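Local structure of haloacid dehalogenase (Pseudomonas aeruginosa, 3UMC) at residues 198-203 against 215-221; 140-144 against 171-175; 125-130 against 157-161; 144-150 against 163-168; 38-44 against 115-120. The protein probably hydrolyses the carbon-halogen bond of L-2-haloacids, releasing halide and a 2-hydroxy acid. All coordinates share one frame; numbering follows the deposited sequence.

Contact 1 (198-203 against 215-221)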
# COMPACT_ATOMS: atom_id res chain seq x y z
N ALA A 198 6.90 6.80 -18.09
CA ALA A 198 6.95 7.62 -19.29
C ALA A 198 8.16 8.54 -19.34
O ALA A 198 8.30 9.38 -20.25
CB ALA A 198 5.66 8.44 -19.38
N HIS A 199 9.03 8.46 -18.35
CA HIS A 199 10.12 9.47 -18.24
C HIS A 199 11.46 8.74 -18.17
O HIS A 199 11.67 7.80 -17.32
CB HIS A 199 9.86 10.46 -17.08
CG HIS A 199 8.44 10.94 -17.00
ND1 HIS A 199 7.56 10.53 -16.01
CD2 HIS A 199 7.71 11.64 -17.88
CE1 HIS A 199 6.38 11.06 -16.25
NE2 HIS A 199 6.45 11.75 -17.37
N ASN A 200 12.33 9.04 -19.12
CA ASN A 200 13.61 8.31 -19.21
C ASN A 200 14.48 8.48 -17.97
O ASN A 200 15.22 7.56 -17.68
CB ASN A 200 14.43 8.76 -20.43
CG ASN A 200 13.87 8.19 -21.75
OD1 ASN A 200 14.15 7.06 -22.14
ND2 ASN A 200 13.11 9.01 -22.45
N TYR A 201 14.40 9.65 -17.26
CA TYR A 201 15.25 9.89 -16.10
C TYR A 201 14.96 8.85 -15.01
O TYR A 201 15.84 8.41 -14.30
CB TYR A 201 15.10 11.33 -15.53
CG TYR A 201 14.03 11.37 -14.48
CD1 TYR A 201 14.33 11.10 -13.16
CD2 TYR A 201 12.66 11.57 -14.84
CE1 TYR A 201 13.30 11.06 -12.18
CE2 TYR A 201 11.65 11.56 -13.88
CZ TYR A 201 11.98 11.29 -12.55
OH TYR A 201 11.01 11.24 -11.56
N ASP A 202 13.70 8.44 -14.91
CA ASP A 202 13.26 7.49 -13.90
C ASP A 202 13.76 6.09 -14.18
O ASP A 202 14.18 5.32 -13.29
CB ASP A 202 11.71 7.50 -13.89
CG ASP A 202 11.10 7.09 -12.55
OD1 ASP A 202 11.81 6.84 -11.55
OD2 ASP A 202 9.87 7.00 -12.52
N LEU A 203 13.68 5.74 -15.47
CA LEU A 203 14.07 4.45 -15.94
C LEU A 203 15.63 4.32 -15.83
O LEU A 203 16.17 3.27 -15.57
CB LEU A 203 13.59 4.32 -17.37
CG LEU A 203 12.06 4.23 -17.57
CD1 LEU A 203 11.84 4.05 -19.05
CD2 LEU A 203 11.45 2.99 -16.82
N PHE A 215 9.27 1.37 -20.86
CA PHE A 215 9.00 2.75 -21.25
C PHE A 215 7.69 2.81 -22.07
O PHE A 215 7.50 2.09 -23.04
CB PHE A 215 10.13 3.27 -22.14
CG PHE A 215 9.89 4.64 -22.69
CD1 PHE A 215 10.00 5.74 -21.91
CD2 PHE A 215 9.65 4.84 -24.04
CE1 PHE A 215 9.78 7.01 -22.43
CE2 PHE A 215 9.46 6.10 -24.55
CZ PHE A 215 9.52 7.16 -23.75
N ILE A 216 6.81 3.72 -21.69
CA ILE A 216 5.59 4.04 -22.49
C ILE A 216 5.59 5.52 -22.76
O ILE A 216 5.47 6.27 -21.84
CB ILE A 216 4.35 3.66 -21.71
CG1 ILE A 216 4.39 2.15 -21.44
CG2 ILE A 216 3.04 3.95 -22.49
CD1 ILE A 216 3.05 1.55 -20.95
N ALA A 217 5.70 5.94 -24.01
CA ALA A 217 5.66 7.33 -24.33
C ALA A 217 4.31 7.94 -24.06
O ALA A 217 3.32 7.36 -24.39
CB ALA A 217 6.12 7.57 -25.87
N ARG A 218 4.27 9.15 -23.51
CA ARG A 218 3.04 9.91 -23.31
C ARG A 218 3.27 11.28 -23.92
O ARG A 218 3.48 12.25 -23.19
CB ARG A 218 2.72 10.07 -21.83
CG ARG A 218 2.44 8.80 -21.09
CD ARG A 218 1.31 7.97 -21.76
NE ARG A 218 0.84 6.88 -20.92
CZ ARG A 218 -0.16 6.03 -21.21
NH1 ARG A 218 -0.75 6.04 -22.40
NH2 ARG A 218 -0.50 5.11 -20.34
N PRO A 219 3.23 11.36 -25.27
CA PRO A 219 3.65 12.60 -25.94
C PRO A 219 2.74 13.82 -25.70
O PRO A 219 3.15 14.88 -26.06
CB PRO A 219 3.71 12.22 -27.42
CG PRO A 219 2.67 11.06 -27.61
CD PRO A 219 2.80 10.30 -26.21
N LEU A 220 1.59 13.65 -25.02
CA LEU A 220 0.60 14.70 -24.74
C LEU A 220 0.64 15.12 -23.27
O LEU A 220 -0.11 15.99 -22.85
CB LEU A 220 -0.82 14.18 -25.17
CG LEU A 220 -0.93 14.00 -26.73
CD1 LEU A 220 -2.28 13.66 -27.26
CD2 LEU A 220 -0.45 15.27 -27.41
N GLU A 221 1.51 14.53 -22.46
CA GLU A 221 1.52 14.87 -21.04
C GLU A 221 1.60 16.40 -20.82
O GLU A 221 0.88 16.95 -19.96
CB GLU A 221 2.70 14.22 -20.33
CG GLU A 221 2.73 14.47 -18.87
CD GLU A 221 3.88 13.76 -18.12
OE1 GLU A 221 4.69 12.96 -18.69
OE2 GLU A 221 3.88 13.97 -16.90
O HOH W 1 6.67 10.22 -22.44
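His199 and Glu221 meet in a buried polar and apolar contact at the C-terminal ends of two neighbouring parallel strands, where the chain leaves strand 193-197 for helix 200-208 and leaves strand 212-216 for a turn. His199, the N-cap residue of the helix, gives its NE2 hydrogen to Glu221 OE1 at 2.5 Å. The bond, modelled short, is nearly straight (167°), lies in the imidazole plane and uses the syn lone pair. Glu221 reaches that far because its chain runs fully extended, with CG anti to the backbone N (chi1 -177°); its other oxygen, OE2, is held by Trp36. Next to this pair, Ala198 CA makes a CA-H...O contact of 3.2 Å with Ile216 O, and a water links Ala198 O to Arg218 N. Leu203 CD1 packs at the edge of the Phe215 ring, whose CE1 lies 3.5 Å from Ala198 O. Strand, helix and strand here form the right-handed beta-alpha-beta unit of the Rossmann-like core found in haloacid dehalogenase-like hydrolases.

Contact 2 (140-144 against 171-175)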
# COMPACT_ATOMS: atom_id res chain seq x y z
N ALA A 140 2.46 1.63 -6.98
CA ALA A 140 2.76 2.97 -7.30
C ALA A 140 4.13 3.29 -6.76
O ALA A 140 4.43 2.99 -5.61
CB ALA A 140 1.68 3.98 -6.65
N LEU A 141 4.92 3.99 -7.56
CA LEU A 141 6.20 4.55 -7.11
C LEU A 141 6.23 6.01 -7.44
O LEU A 141 6.70 6.39 -8.47
CB LEU A 141 7.37 3.83 -7.76
CG LEU A 141 8.76 4.02 -7.13
CD1 LEU A 141 8.96 3.08 -5.89
CD2 LEU A 141 9.78 3.74 -8.22
N SER A 142 5.72 6.83 -6.55
CA SER A 142 5.44 8.21 -6.84
C SER A 142 6.12 9.17 -5.88
O SER A 142 6.30 8.89 -4.69
CB SER A 142 3.94 8.44 -6.72
OG SER A 142 3.60 9.73 -7.14
N ASN A 143 6.43 10.35 -6.41
CA ASN A 143 6.79 11.47 -5.58
C ASN A 143 5.62 11.99 -4.79
O ASN A 143 5.80 12.56 -3.74
CB ASN A 143 7.43 12.56 -6.46
CG ASN A 143 8.79 12.15 -6.92
OD1 ASN A 143 9.48 11.46 -6.19
ND2 ASN A 143 9.18 12.58 -8.08
N GLY A 144 4.40 11.81 -5.30
CA GLY A 144 3.21 12.06 -4.52
C GLY A 144 3.24 11.35 -3.18
O GLY A 144 3.60 10.13 -3.11
N HIS A 171 12.63 10.34 0.64
CA HIS A 171 13.41 10.72 -0.53
C HIS A 171 12.48 10.89 -1.74
O HIS A 171 11.46 10.19 -1.85
CB HIS A 171 14.44 9.65 -0.82
CG HIS A 171 15.64 9.69 0.08
ND1 HIS A 171 16.77 10.44 -0.20
CD2 HIS A 171 15.91 9.02 1.23
CE1 HIS A 171 17.67 10.24 0.74
NE2 HIS A 171 17.18 9.37 1.61
N TYR A 172 12.82 11.82 -2.65
CA TYR A 172 12.16 11.95 -3.94
C TYR A 172 13.00 11.26 -4.98
O TYR A 172 14.24 11.26 -4.91
CB TYR A 172 11.96 13.42 -4.35
CG TYR A 172 10.90 14.09 -3.51
CD1 TYR A 172 9.58 13.73 -3.68
CD2 TYR A 172 11.22 15.01 -2.50
CE1 TYR A 172 8.61 14.28 -2.95
CE2 TYR A 172 10.21 15.57 -1.73
CZ TYR A 172 8.92 15.20 -1.97
OH TYR A 172 7.86 15.68 -1.29
N LYS A 173 12.32 10.68 -5.98
CA LYS A 173 13.00 10.04 -7.10
C LYS A 173 13.80 11.16 -7.76
O LYS A 173 13.39 12.30 -7.71
CB LYS A 173 12.00 9.48 -8.09
CG LYS A 173 11.13 8.37 -7.56
CD LYS A 173 10.32 7.61 -8.66
CE LYS A 173 9.23 8.46 -9.24
NZ LYS A 173 8.45 7.75 -10.30
N PRO A 174 14.93 10.84 -8.39
CA PRO A 174 15.53 9.58 -8.54
C PRO A 174 16.56 9.21 -7.41
O PRO A 174 17.46 8.45 -7.67
CB PRO A 174 16.24 9.73 -9.88
CG PRO A 174 16.86 11.17 -9.74
CD PRO A 174 15.68 11.89 -9.12
N ASP A 175 16.41 9.68 -6.17
CA ASP A 175 17.30 9.18 -5.11
C ASP A 175 17.14 7.68 -5.11
O ASP A 175 16.01 7.14 -5.26
CB ASP A 175 16.92 9.71 -3.74
CG ASP A 175 17.19 11.18 -3.59
OD1 ASP A 175 17.85 11.72 -4.52
OD2 ASP A 175 16.70 11.82 -2.59
O HOH W 2 5.86 13.20 -1.05
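Asn143 and Lys173 carry this buried contact between two loops, with Tyr172 beside them. The side-chain carbonyl of Asn143 turns toward the other loop, and its OD1 takes the backbone hydrogen of Lys173 N at 3.0 Å, in the carbonyl plane and on a lone pair. The same OD1 lies at the edge of the Tyr172 ring, 3.4 Å from Tyr172 CD1, with amide and ring planes steeply inclined at 73°. The backbone of Asn143 meets that ring too: its O sits in the ring plane, and a water donates to both Asn143 O and Tyr172 OH. Tyr172 OH is also bonded to Gln83, and its ring stacks on Trp82.

Lys173 reaches back to the other loop. Its CD lies 3.9 Å from Leu141 CD2; the bend at chi3 (-70°) beyond it turns CE and NZ to Leu141 O, which NZ meets at 2.9 Å. The donor approaches that oxygen tilted 18° from the carbonyl plane. The ammonium group has further partners, forming salt bridges with Asp202 and Asp28.

One backbone carbonyl and two carboxylates thus surround NZ and would fix its position, while Asn143 holds the backbone from which the lysine springs. The bond to Asp28, in the loop after strand 24-27, is consistent with the lysine that stands beside the active-site aspartate in this family.

Contact 3 (125-130 against 157-161)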
# COMPACT_ATOMS: atom_id res chain seq x y z
N THR A 125 -5.06 3.12 -19.32
CA THR A 125 -4.46 2.87 -18.01
C THR A 125 -5.20 1.79 -17.23
O THR A 125 -4.62 0.79 -16.82
CB THR A 125 -4.37 4.14 -17.16
OG1 THR A 125 -3.40 5.00 -17.74
CG2 THR A 125 -4.00 3.82 -15.67
N LEU A 126 -6.49 2.02 -17.03
CA LEU A 126 -7.33 1.10 -16.26
C LEU A 126 -7.33 -0.31 -16.80
O LEU A 126 -7.07 -1.32 -16.05
CB LEU A 126 -8.77 1.64 -16.17
CG LEU A 126 -9.15 2.66 -15.08
CD1 LEU A 126 -8.02 3.59 -14.76
CD2 LEU A 126 -10.47 3.51 -15.34
N ALA A 127 -7.52 -0.43 -18.09
CA ALA A 127 -7.63 -1.78 -18.67
C ALA A 127 -6.32 -2.50 -18.55
O ALA A 127 -6.30 -3.73 -18.33
CB ALA A 127 -8.03 -1.77 -20.14
N GLY A 128 -5.25 -1.78 -18.85
CA GLY A 128 -3.93 -2.34 -18.86
C GLY A 128 -3.54 -2.74 -17.44
O GLY A 128 -2.96 -3.78 -17.24
N MSE A 129 -3.86 -1.92 -16.46
CA MSE A 129 -3.51 -2.31 -15.08
C MSE A 129 -4.27 -3.61 -14.69
O MSE A 129 -3.69 -4.52 -14.08
CB MSE A 129 -3.76 -1.16 -14.12
CG MSE A 129 -2.72 -0.05 -14.17
SE MSE A 129 -3.12 1.30 -12.90
CE MSE A 129 -2.39 0.42 -11.27
N HIS A 130 -5.57 -3.68 -15.07
CA HIS A 130 -6.37 -4.86 -14.78
C HIS A 130 -5.89 -6.02 -15.46
O HIS A 130 -5.99 -7.10 -14.91
CB HIS A 130 -7.87 -4.66 -15.07
CG HIS A 130 -8.57 -3.92 -13.98
ND1 HIS A 130 -8.66 -4.42 -12.71
CD2 HIS A 130 -9.09 -2.68 -13.94
CE1 HIS A 130 -9.29 -3.54 -11.95
NE2 HIS A 130 -9.54 -2.47 -12.67
N GLY A 157 -9.82 4.94 -10.11
CA GLY A 157 -10.01 3.50 -10.05
C GLY A 157 -8.72 2.65 -10.25
O GLY A 157 -8.78 1.53 -10.70
N LEU A 158 -7.57 3.17 -9.92
CA LEU A 158 -6.34 2.40 -10.09
C LEU A 158 -6.29 1.20 -9.10
O LEU A 158 -6.41 1.35 -7.88
CB LEU A 158 -5.17 3.36 -9.89
CG LEU A 158 -5.17 4.63 -10.76
CD1 LEU A 158 -3.82 5.34 -10.62
CD2 LEU A 158 -5.42 4.32 -12.25
N PRO A 159 -6.17 -0.02 -9.61
CA PRO A 159 -6.19 -1.21 -8.77
C PRO A 159 -4.76 -1.62 -8.32
O PRO A 159 -4.25 -2.59 -8.82
CB PRO A 159 -6.74 -2.24 -9.71
CG PRO A 159 -6.00 -1.85 -11.06
CD PRO A 159 -6.16 -0.34 -11.05
N TRP A 160 -4.21 -0.90 -7.34
CA TRP A 160 -2.90 -1.13 -6.76
C TRP A 160 -2.93 -2.30 -5.78
O TRP A 160 -3.88 -2.47 -5.06
CB TRP A 160 -2.46 0.08 -5.93
CG TRP A 160 -2.26 1.31 -6.68
CD1 TRP A 160 -2.91 2.50 -6.48
CD2 TRP A 160 -1.41 1.50 -7.81
NE1 TRP A 160 -2.45 3.45 -7.37
CE2 TRP A 160 -1.56 2.85 -8.22
CE3 TRP A 160 -0.47 0.71 -8.45
CZ2 TRP A 160 -0.81 3.39 -9.24
CZ3 TRP A 160 0.28 1.24 -9.42
CH2 TRP A 160 0.09 2.58 -9.85
N ASP A 161 -1.89 -3.10 -5.78
CA ASP A 161 -1.66 -4.00 -4.64
C ASP A 161 -1.05 -3.18 -3.50
O ASP A 161 -1.35 -3.42 -2.35
CB ASP A 161 -0.67 -5.05 -5.02
CG ASP A 161 -1.25 -6.07 -5.95
OD1 ASP A 161 -1.96 -6.94 -5.41
OD2 ASP A 161 -0.99 -6.02 -7.18
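Met129, a selenomethionine in this model, projects from helix 125-132 onto 157-161, the loop between helix 146-156 and strand 162-163, an outermost strand of the parallel sheet; the contact is largely apolar. Two CH-pi contacts stand out. Met129 CE lies over the face of the Trp160 indole, 3.4 Å from the centroid of the six-membered ring and 15° off its normal. The bend at chi3 (80°) turns this methyl onto the ring, leaving SE above the same face but farther off, at 4.8 Å from the centroid, a Met-aromatic contact. Pro159 CG sits over the His130 imidazole, 3.9 Å from its centroid.

Among the aliphatic contacts, Leu158 CD2 is shared by three side chains: it touches Thr125 CG2 and Leu126 CD1, each at 3.7 Å, and Met129 SE at 3.9 Å. Pro159, the centre of an inverse gamma turn, also presses CG against Met129 CB, 3.9 Å away.

No hydrogen bond joins the two segments. Thr125 OG1 bonds instead to Leu33, and Asp161 forms a salt bridge with Arg154 of the second subunit. Helix and loop are therefore held by dispersion, shape and the burial of apolar surface, with aromatic faces covered by a methyl and a proline CG.

Contact 4 (144-150 against 163-168)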
# COMPACT_ATOMS: atom_id res chain seq x y z
N GLY A 144 4.40 11.81 -5.30
CA GLY A 144 3.21 12.06 -4.52
C GLY A 144 3.24 11.35 -3.18
O GLY A 144 3.60 10.13 -3.11
N ASN A 145 2.88 12.04 -2.11
CA ASN A 145 2.78 11.40 -0.80
C ASN A 145 1.59 10.44 -0.77
O ASN A 145 0.61 10.57 -1.53
CB ASN A 145 2.62 12.42 0.36
CG ASN A 145 1.53 13.45 0.07
OD1 ASN A 145 1.62 14.24 -0.89
ND2 ASN A 145 0.49 13.42 0.87
N THR A 146 1.68 9.52 0.18
CA THR A 146 0.76 8.42 0.29
C THR A 146 -0.68 8.90 0.26
O THR A 146 -1.48 8.43 -0.51
CB THR A 146 1.11 7.60 1.56
OG1 THR A 146 2.41 7.02 1.42
CG2 THR A 146 0.10 6.51 1.80
N ALA A 147 -1.00 9.93 1.01
CA ALA A 147 -2.40 10.37 1.15
C ALA A 147 -2.92 10.95 -0.19
O ALA A 147 -4.03 10.69 -0.60
CB ALA A 147 -2.51 11.41 2.30
N LEU A 148 -2.06 11.68 -0.89
CA LEU A 148 -2.38 12.22 -2.24
C LEU A 148 -2.60 11.05 -3.23
O LEU A 148 -3.58 11.01 -3.96
CB LEU A 148 -1.19 13.10 -2.74
CG LEU A 148 -1.39 13.92 -4.02
CD1 LEU A 148 -0.44 15.15 -4.04
CD2 LEU A 148 -1.19 13.09 -5.27
N MSE A 149 -1.73 10.04 -3.16
CA MSE A 149 -1.84 8.88 -4.06
C MSE A 149 -3.05 8.00 -3.77
O MSE A 149 -3.58 7.31 -4.67
CB MSE A 149 -0.57 8.06 -4.03
CG MSE A 149 0.56 8.66 -4.77
SE MSE A 149 0.21 8.51 -6.76
CE MSE A 149 0.12 10.43 -6.91
N LEU A 150 -3.51 8.02 -2.52
CA LEU A 150 -4.73 7.32 -2.17
C LEU A 150 -5.95 7.93 -2.85
O LEU A 150 -6.79 7.20 -3.41
CB LEU A 150 -4.92 7.29 -0.65
CG LEU A 150 -4.18 6.27 0.21
CD1 LEU A 150 -4.01 6.73 1.65
CD2 LEU A 150 -5.02 5.09 0.22
N LEU A 163 1.06 0.89 -2.43
CA LEU A 163 1.53 2.19 -2.81
C LEU A 163 2.90 2.39 -2.09
O LEU A 163 3.01 2.20 -0.85
CB LEU A 163 0.57 3.30 -2.35
CG LEU A 163 -0.91 3.39 -2.83
CD1 LEU A 163 -1.64 4.39 -1.86
CD2 LEU A 163 -1.03 3.99 -4.15
N LEU A 164 3.91 2.79 -2.87
CA LEU A 164 5.28 2.95 -2.35
C LEU A 164 5.81 4.33 -2.63
O LEU A 164 6.58 4.51 -3.52
CB LEU A 164 6.21 1.90 -2.97
CG LEU A 164 5.82 0.50 -2.56
CD1 LEU A 164 6.45 -0.53 -3.46
CD2 LEU A 164 6.03 0.23 -1.09
N CYS A 165 5.34 5.32 -1.90
CA CYS A 165 5.56 6.70 -2.23
C CYS A 165 6.77 7.26 -1.47
O CYS A 165 7.26 6.68 -0.54
CB CYS A 165 4.34 7.50 -1.83
SG CYS A 165 2.83 6.92 -2.72
N ALA A 166 7.18 8.44 -1.88
CA ALA A 166 8.37 9.09 -1.47
C ALA A 166 8.39 9.28 0.02
O ALA A 166 9.46 9.16 0.64
CB ALA A 166 8.49 10.42 -2.18
N ASP A 167 7.21 9.59 0.57
CA ASP A 167 7.12 9.78 2.00
C ASP A 167 7.26 8.51 2.82
O ASP A 167 7.33 8.63 3.99
CB ASP A 167 5.88 10.59 2.42
CG ASP A 167 4.54 9.87 2.21
OD1 ASP A 167 4.39 8.98 1.33
OD2 ASP A 167 3.61 10.20 2.98
N LEU A 168 7.30 7.30 2.24
CA LEU A 168 7.64 6.13 3.02
C LEU A 168 9.15 6.16 3.29
O LEU A 168 9.64 5.60 4.25
CB LEU A 168 7.33 4.79 2.30
CG LEU A 168 5.95 4.39 1.86
CD1 LEU A 168 5.91 2.88 1.47
CD2 LEU A 168 4.94 4.74 2.92
O HOH W 3 0.85 10.98 2.94
O HOH W 4 3.19 4.82 0.02
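Asp167 reaches across to Thr146 at the start of helix 146-156. From its CB, the chi1 torsion of 69° sets CG between the backbone N and carbonyl carbon, turning the carboxylate to the helix end. There OD1 accepts two hydrogen bonds from one residue: Thr146 OG1 at 2.8 Å on the syn side, and Thr146 N at 3.0 Å from above the carboxylate plane, 40° out of it. OD2 has a weak bond from Thr146 N and lies 3.6 Å from Asn145 CB. A water donates to OD2 and accepts from Ala147 N and Asn145 ND2. Asn145, the N-cap residue, takes the backbone N-H of Asp86 on its OD1. Another water links Thr146 OG1, Cys165 N and, weakly, Leu163 O.

Beside the polar bonds, Cys165 SG packs 3.5 Å from Met149 CG, and Leu163 CD1 rests 3.8 Å from Leu150 CG. Leu163 and Leu150 also pack against Met162 and Asp161 of the second subunit, at the dimer interface.

A carboxylate receiving the first amide of a helix directly and the next through a water would probably be stabilised by the helix dipole. Here it joins helix 146-156 to the short helix 166-169 after strand 162-163, within the Rossmann-like core.

Contact 5 (38-44 against 115-120)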
# COMPACT_ATOMS: atom_id res chain seq x y z
N SER A 38 -4.43 18.05 -18.37
CA SER A 38 -5.86 18.21 -18.72
C SER A 38 -6.77 18.35 -17.50
O SER A 38 -7.74 19.16 -17.49
CB SER A 38 -6.44 17.04 -19.55
OG SER A 38 -5.83 16.92 -20.82
N SER A 39 -6.52 17.52 -16.48
CA SER A 39 -7.35 17.51 -15.28
C SER A 39 -7.21 18.82 -14.50
O SER A 39 -8.18 19.31 -13.94
CB SER A 39 -7.00 16.32 -14.38
OG SER A 39 -7.27 15.11 -15.06
N LEU A 40 -6.01 19.36 -14.41
CA LEU A 40 -5.88 20.58 -13.71
C LEU A 40 -6.58 21.69 -14.54
O LEU A 40 -7.33 22.48 -14.00
CB LEU A 40 -4.42 20.93 -13.40
CG LEU A 40 -3.96 20.48 -12.00
CD1 LEU A 40 -4.11 18.93 -11.75
CD2 LEU A 40 -2.56 20.89 -11.77
N ILE A 41 -6.33 21.75 -15.84
CA ILE A 41 -6.93 22.81 -16.66
C ILE A 41 -8.42 22.82 -16.46
O ILE A 41 -9.02 23.87 -16.16
CB ILE A 41 -6.60 22.65 -18.17
CG1 ILE A 41 -5.16 22.98 -18.38
CG2 ILE A 41 -7.42 23.57 -19.05
CD1 ILE A 41 -4.69 22.59 -19.70
N GLU A 42 -9.01 21.65 -16.59
CA GLU A 42 -10.43 21.48 -16.42
C GLU A 42 -10.94 22.00 -15.07
O GLU A 42 -12.02 22.59 -15.00
CB GLU A 42 -10.72 20.00 -16.55
CG GLU A 42 -12.19 19.62 -16.71
CD GLU A 42 -12.38 18.36 -17.56
OE1 GLU A 42 -11.43 17.96 -18.31
OE2 GLU A 42 -13.51 17.79 -17.51
N GLN A 43 -10.17 21.81 -14.00
CA GLN A 43 -10.64 22.13 -12.69
C GLN A 43 -10.54 23.66 -12.50
O GLN A 43 -11.40 24.27 -11.88
CB GLN A 43 -9.84 21.34 -11.64
CG GLN A 43 -10.31 19.88 -11.50
CD GLN A 43 -9.49 19.10 -10.48
OE1 GLN A 43 -9.95 18.82 -9.36
NE2 GLN A 43 -8.29 18.78 -10.83
N PHE A 44 -9.47 24.25 -13.00
CA PHE A 44 -9.36 25.70 -13.07
C PHE A 44 -10.52 26.41 -13.80
O PHE A 44 -10.91 27.48 -13.35
CB PHE A 44 -8.05 26.12 -13.71
CG PHE A 44 -6.91 26.10 -12.77
CD1 PHE A 44 -6.87 26.97 -11.70
CD2 PHE A 44 -5.85 25.20 -12.94
CE1 PHE A 44 -5.81 26.96 -10.80
CE2 PHE A 44 -4.78 25.19 -12.06
CZ PHE A 44 -4.77 26.07 -10.98
N PHE A 115 -6.52 19.81 -6.34
CA PHE A 115 -6.72 19.55 -7.77
C PHE A 115 -5.91 18.35 -8.24
O PHE A 115 -6.36 17.57 -9.05
CB PHE A 115 -6.25 20.76 -8.57
CG PHE A 115 -7.28 21.86 -8.69
CD1 PHE A 115 -8.46 21.85 -7.95
CD2 PHE A 115 -7.06 22.93 -9.57
CE1 PHE A 115 -9.40 22.87 -8.08
CE2 PHE A 115 -8.02 23.98 -9.70
CZ PHE A 115 -9.17 23.92 -8.96
N TRP A 116 -4.71 18.25 -7.71
CA TRP A 116 -3.81 17.16 -8.02
C TRP A 116 -4.29 15.84 -7.47
O TRP A 116 -3.62 14.90 -7.70
CB TRP A 116 -2.49 17.43 -7.41
CG TRP A 116 -1.82 18.55 -7.97
CD1 TRP A 116 -1.73 19.79 -7.44
CD2 TRP A 116 -1.00 18.54 -9.13
NE1 TRP A 116 -0.92 20.57 -8.22
CE2 TRP A 116 -0.47 19.83 -9.27
CE3 TRP A 116 -0.68 17.56 -10.08
CZ2 TRP A 116 0.36 20.19 -10.35
CZ3 TRP A 116 0.17 17.91 -11.13
CH2 TRP A 116 0.67 19.22 -11.26
N HIS A 117 -5.43 15.79 -6.80
CA HIS A 117 -5.88 14.60 -6.14
C HIS A 117 -6.92 13.90 -6.98
O HIS A 117 -7.31 12.77 -6.70
CB HIS A 117 -6.45 14.97 -4.76
CG HIS A 117 -5.41 15.38 -3.74
ND1 HIS A 117 -5.36 14.83 -2.48
CD2 HIS A 117 -4.41 16.28 -3.79
CE1 HIS A 117 -4.36 15.37 -1.80
NE2 HIS A 117 -3.76 16.25 -2.57
N ARG A 118 -7.34 14.55 -8.08
CA ARG A 118 -8.39 14.01 -8.92
C ARG A 118 -7.88 14.07 -10.34
O ARG A 118 -7.90 15.14 -10.94
CB ARG A 118 -9.65 14.85 -8.76
CG ARG A 118 -10.30 14.67 -7.36
CD ARG A 118 -11.65 15.43 -7.18
NE ARG A 118 -11.39 16.85 -7.26
CZ ARG A 118 -10.82 17.58 -6.31
NH1 ARG A 118 -10.45 17.04 -5.14
NH2 ARG A 118 -10.61 18.87 -6.51
N LEU A 119 -7.35 12.95 -10.87
CA LEU A 119 -6.70 13.03 -12.17
C LEU A 119 -7.17 11.95 -13.09
O LEU A 119 -7.20 10.80 -12.70
CB LEU A 119 -5.17 12.98 -12.05
CG LEU A 119 -4.58 13.86 -11.00
CD1 LEU A 119 -3.22 13.42 -10.72
CD2 LEU A 119 -4.63 15.41 -11.37
N ARG A 120 -7.40 12.32 -14.36
CA ARG A 120 -7.97 11.44 -15.30
C ARG A 120 -6.90 10.45 -15.79
O ARG A 120 -5.84 10.84 -16.20
CB ARG A 120 -8.51 12.23 -16.50
CG ARG A 120 -9.09 11.34 -17.64
CD ARG A 120 -9.71 12.18 -18.91
NE ARG A 120 -10.89 12.90 -18.43
CZ ARG A 120 -10.94 14.19 -18.08
NH1 ARG A 120 -12.08 14.67 -17.57
NH2 ARG A 120 -9.88 15.02 -18.24
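Phe115 and Gln43 form the densely packed side of this contact between helix 36-50 and 115-120. Gln43 CB lies over the centre of the Phe115 ring, 3.6 Å from its centroid, while the edge of Phe115 points at the face of Phe44 in a T-shaped pair, planes 81° apart. Leu40 CD2 sits over the Trp116 indole, 3.3 Å from Trp116 CZ2. The Gln43 chain runs straight beyond CG (chi2 179°), bringing NE2 to Phe115 O at 2.9 Å, nearly linear (171°), and to its own helix at Ser39 O; OE1 receives a weak bond from Arg118 NH2. This ties the first helix of the largely helical cap, which in this family is inserted after the first core strand, to the chain returning from it. Arg120 N donates to Ser39 OG at 2.9 Å, beside the antiparallel pairing of 34-35 with 120-121. The outer side is looser: Glu42 and Arg120, both exposed, form a salt bridge of long, weak bonds, with Glu42 OE1 3.3 Å from Arg120 NH2.

How the contacts relate
From the N terminus, contact 5 comes first: it closes a long, mostly helical excursion, bringing 115-120 back to helix 36-50. Contact 3 opens next, at helix 125-132, and crosses contacts 2 and 4, whose first segments fall inside its loop and whose second segments fall beyond it. Contact 4 nests within contact 2; they share Gly144, and backbone bonds between 140-142 and 164-166 join them. Contact 1 closes last, in series with all the others. Tyr201 packs on Pro174 between contacts 1 and 2, Trp160 packs on Ala140 between contacts 3 and 2, and Leu148 on His117 links contact 4 to contact 5, joining the parallel-sheet core to the helical region.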